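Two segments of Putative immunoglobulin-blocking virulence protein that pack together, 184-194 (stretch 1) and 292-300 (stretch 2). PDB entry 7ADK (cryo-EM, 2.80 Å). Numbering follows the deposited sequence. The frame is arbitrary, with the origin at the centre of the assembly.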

# COMPACT_ATOMS: atom_id res chain seq x y z
N LEU A 184 -25.12 -23.05 -46.85
CA LEU A 184 -24.13 -22.73 -45.82
C LEU A 184 -24.73 -21.93 -44.67
O LEU A 184 -24.50 -22.27 -43.51
N LYS A 185 -25.47 -20.86 -44.94
CA LYS A 185 -25.92 -19.98 -43.85
C LYS A 185 -27.01 -20.60 -42.97
O LYS A 185 -27.05 -20.32 -41.78
N GLU A 186 -27.79 -21.55 -43.49
CA GLU A 186 -28.69 -22.37 -42.68
C GLU A 186 -27.97 -23.46 -41.88
O GLU A 186 -28.40 -23.80 -40.78
N GLN A 187 -26.83 -23.97 -42.35
CA GLN A 187 -25.96 -24.81 -41.51
C GLN A 187 -25.36 -24.00 -40.36
O GLN A 187 -25.33 -24.46 -39.22
N VAL A 188 -24.91 -22.77 -40.62
CA VAL A 188 -24.39 -21.86 -39.59
C VAL A 188 -25.48 -21.45 -38.60
O VAL A 188 -25.18 -21.28 -37.42
N ALA A 189 -26.74 -21.35 -39.03
CA ALA A 189 -27.90 -21.14 -38.16
C ALA A 189 -28.13 -22.32 -37.20
O ALA A 189 -28.16 -22.13 -35.99
N LYS A 190 -28.23 -23.55 -37.72
CA LYS A 190 -28.47 -24.77 -36.93
C LYS A 190 -27.37 -25.07 -35.93
O LYS A 190 -27.65 -25.59 -34.85
N ASP A 191 -26.12 -24.72 -36.23
CA ASP A 191 -25.02 -24.82 -35.26
C ASP A 191 -25.17 -23.86 -34.07
O ASP A 191 -24.96 -24.25 -32.93
N ALA A 192 -25.60 -22.62 -34.30
CA ALA A 192 -25.83 -21.67 -33.23
C ALA A 192 -26.98 -22.08 -32.29
O ALA A 192 -26.98 -21.70 -31.12
N LEU A 193 -27.96 -22.85 -32.78
CA LEU A 193 -29.06 -23.38 -31.97
C LEU A 193 -28.66 -24.62 -31.17
O LEU A 193 -29.00 -24.73 -30.00
N SER A 194 -27.93 -25.55 -31.78
CA SER A 194 -27.55 -26.85 -31.19
C SER A 194 -26.25 -26.85 -30.37
O SER A 194 -26.04 -27.72 -29.53
N ASP A 292 -40.08 -22.40 -30.22
CA ASP A 292 -39.83 -23.43 -31.22
C ASP A 292 -38.57 -23.18 -32.07
O ASP A 292 -38.51 -22.28 -32.91
N GLN A 293 -37.57 -24.05 -31.90
CA GLN A 293 -36.28 -24.05 -32.60
C GLN A 293 -36.42 -23.96 -34.13
O GLN A 293 -35.61 -23.32 -34.80
N SER A 294 -37.47 -24.55 -34.69
CA SER A 294 -37.76 -24.59 -36.12
C SER A 294 -38.05 -23.22 -36.75
O SER A 294 -37.96 -23.10 -37.97
N LYS A 295 -38.32 -22.17 -35.97
CA LYS A 295 -38.57 -20.80 -36.48
C LYS A 295 -37.31 -19.98 -36.78
O LYS A 295 -37.40 -18.90 -37.36
N PHE A 296 -36.13 -20.45 -36.38
CA PHE A 296 -34.92 -19.62 -36.32
C PHE A 296 -33.93 -19.80 -37.47
O PHE A 296 -32.81 -19.30 -37.42
N THR A 297 -34.34 -20.42 -38.58
CA THR A 297 -33.57 -20.52 -39.84
C THR A 297 -33.48 -19.18 -40.62
O THR A 297 -33.88 -19.10 -41.78
N LYS A 298 -33.02 -18.10 -39.97
CA LYS A 298 -32.63 -16.81 -40.59
C LYS A 298 -31.42 -16.22 -39.87
O LYS A 298 -31.41 -16.16 -38.65
N ILE A 299 -30.44 -15.72 -40.63
CA ILE A 299 -29.23 -15.05 -40.12
C ILE A 299 -29.35 -13.52 -40.26
O ILE A 299 -29.81 -13.02 -41.28
N ALA A 300 -28.94 -12.78 -39.23
CA ALA A 300 -28.95 -11.32 -39.17
C ALA A 300 -27.90 -10.64 -40.07
O ALA A 300 -26.86 -11.20 -40.40

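Residues 184-194 form a continuous helix, and 292-300 pass alongside it as a 3-10 segment followed by more irregular chain; the contact buries 460 Å² and contains no hydrogen bond between the two stretches. Lys185 points its CA-to-CB bond toward stretch 2, but its p, t, t, t chain leads away, and NZ is bonded elsewhere in the structure. What Ile299 meets here is chiefly backbone: its CG1 lies 3.5 Å from Lys185 O. Glu186 (m, m) leaves the helix sideways and then bends inward, placing OE2 3.3 Å from Thr297 CB (chi1 p). The same OE2 sits 3.1 Å from Thr297 O, a pairing of two acceptors that cannot be a hydrogen bond. One turn further on, Ala189 points toward stretch 2, and its CB packs 3.7 Å from CD1 of Ile299, whose m, m rotamer carries this methyl to the helix. Lys190 stays outside contact distance, although its O accepts a 2.8 Å hydrogen bond from Ser194 OG. Leu193 (m, t) is the most extensively covered residue of the helix. Its CD1 reaches 3.8 Å from Phe296 CB and 3.6 Å from Gln293 O, while the extended Gln293 side chain (t, t) brings NE2 to 3.8 Å from Leu193 CB. The Phe296 ring (chi1 m) leads away from the helix.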

# COMPACT_ATOMS: atom_id res chain seq x y z
CB LEU A 184 -22.95 -21.96 -46.44
CG LEU A 184 -21.89 -21.46 -45.44
CD1 LEU A 184 -21.13 -22.60 -44.77
CD2 LEU A 184 -20.92 -20.56 -46.18
CB LYS A 185 -26.25 -18.56 -44.34
CG LYS A 185 -27.50 -18.44 -45.21
CD LYS A 185 -27.54 -17.03 -45.81
CE LYS A 185 -28.84 -16.78 -46.58
NZ LYS A 185 -28.75 -15.53 -47.36
CB GLU A 186 -29.82 -22.94 -43.54
CG GLU A 186 -30.70 -21.88 -44.22
CD GLU A 186 -31.04 -20.66 -43.36
OE1 GLU A 186 -31.05 -19.53 -43.88
OE2 GLU A 186 -31.30 -20.84 -42.16
CB GLN A 187 -24.86 -25.46 -42.38
CG GLN A 187 -23.79 -26.24 -41.61
CD GLN A 187 -24.26 -27.57 -41.04
OE1 GLN A 187 -25.41 -27.80 -40.74
NE2 GLN A 187 -23.37 -28.50 -40.88
CB VAL A 188 -23.68 -20.66 -40.25
CG1 VAL A 188 -23.32 -19.53 -39.29
CG2 VAL A 188 -22.38 -21.16 -40.90
CB ALA A 189 -29.14 -20.87 -39.01
CB LYS A 190 -28.63 -25.95 -37.89
CG LYS A 190 -30.00 -25.92 -38.57
CD LYS A 190 -30.10 -27.02 -39.64
CE LYS A 190 -31.45 -27.00 -40.36
NZ LYS A 190 -32.55 -27.46 -39.50
CB ASP A 191 -23.66 -24.58 -35.95
CG ASP A 191 -23.09 -25.79 -36.68
OD1 ASP A 191 -23.61 -26.91 -36.53
OD2 ASP A 191 -22.03 -25.64 -37.33
CB ALA A 192 -26.08 -20.30 -33.85
CB LEU A 193 -30.29 -23.64 -32.86
CG LEU A 193 -30.79 -22.42 -33.63
CD1 LEU A 193 -32.07 -22.76 -34.37
CD2 LEU A 193 -31.03 -21.21 -32.73
CB SER A 194 -27.40 -27.88 -32.30
OG SER A 194 -26.42 -27.49 -33.23
CB ASP A 292 -41.08 -23.73 -32.09
CG ASP A 292 -41.84 -22.55 -32.70
OD1 ASP A 292 -41.85 -21.44 -32.13
OD2 ASP A 292 -42.59 -22.77 -33.69
CB GLN A 293 -35.52 -25.32 -32.16
CG GLN A 293 -34.26 -25.61 -32.98
CD GLN A 293 -33.25 -26.55 -32.34
OE1 GLN A 293 -33.35 -26.98 -31.21
NE2 GLN A 293 -32.21 -26.89 -33.04
CB SER A 294 -38.93 -25.54 -36.36
OG SER A 294 -39.99 -25.23 -35.49
CB LYS A 295 -39.47 -20.05 -35.49
CG LYS A 295 -40.90 -20.62 -35.47
CD LYS A 295 -41.73 -20.25 -36.71
CE LYS A 295 -42.97 -21.15 -36.85
NZ LYS A 295 -43.79 -21.20 -35.63
CB PHE A 296 -34.29 -19.76 -34.93
CG PHE A 296 -35.16 -19.20 -33.83
CD1 PHE A 296 -35.22 -17.81 -33.64
CD2 PHE A 296 -35.93 -20.05 -33.02
CE1 PHE A 296 -36.06 -17.29 -32.64
CE2 PHE A 296 -36.74 -19.53 -32.01
CZ PHE A 296 -36.81 -18.14 -31.82
CB THR A 297 -34.16 -21.64 -40.72
OG1 THR A 297 -35.53 -21.39 -40.94
CG2 THR A 297 -34.04 -23.03 -40.09
CB LYS A 298 -33.79 -15.79 -40.61
CG LYS A 298 -34.90 -16.17 -41.60
CD LYS A 298 -35.98 -15.10 -41.72
CE LYS A 298 -37.04 -15.45 -42.78
NZ LYS A 298 -37.77 -16.71 -42.49
CB ILE A 299 -27.96 -15.58 -40.83
CG1 ILE A 299 -27.70 -17.07 -40.58
CG2 ILE A 299 -26.71 -14.77 -40.45
CD1 ILE A 299 -27.55 -17.49 -39.11
CB ALA A 300 -28.77 -10.91 -37.71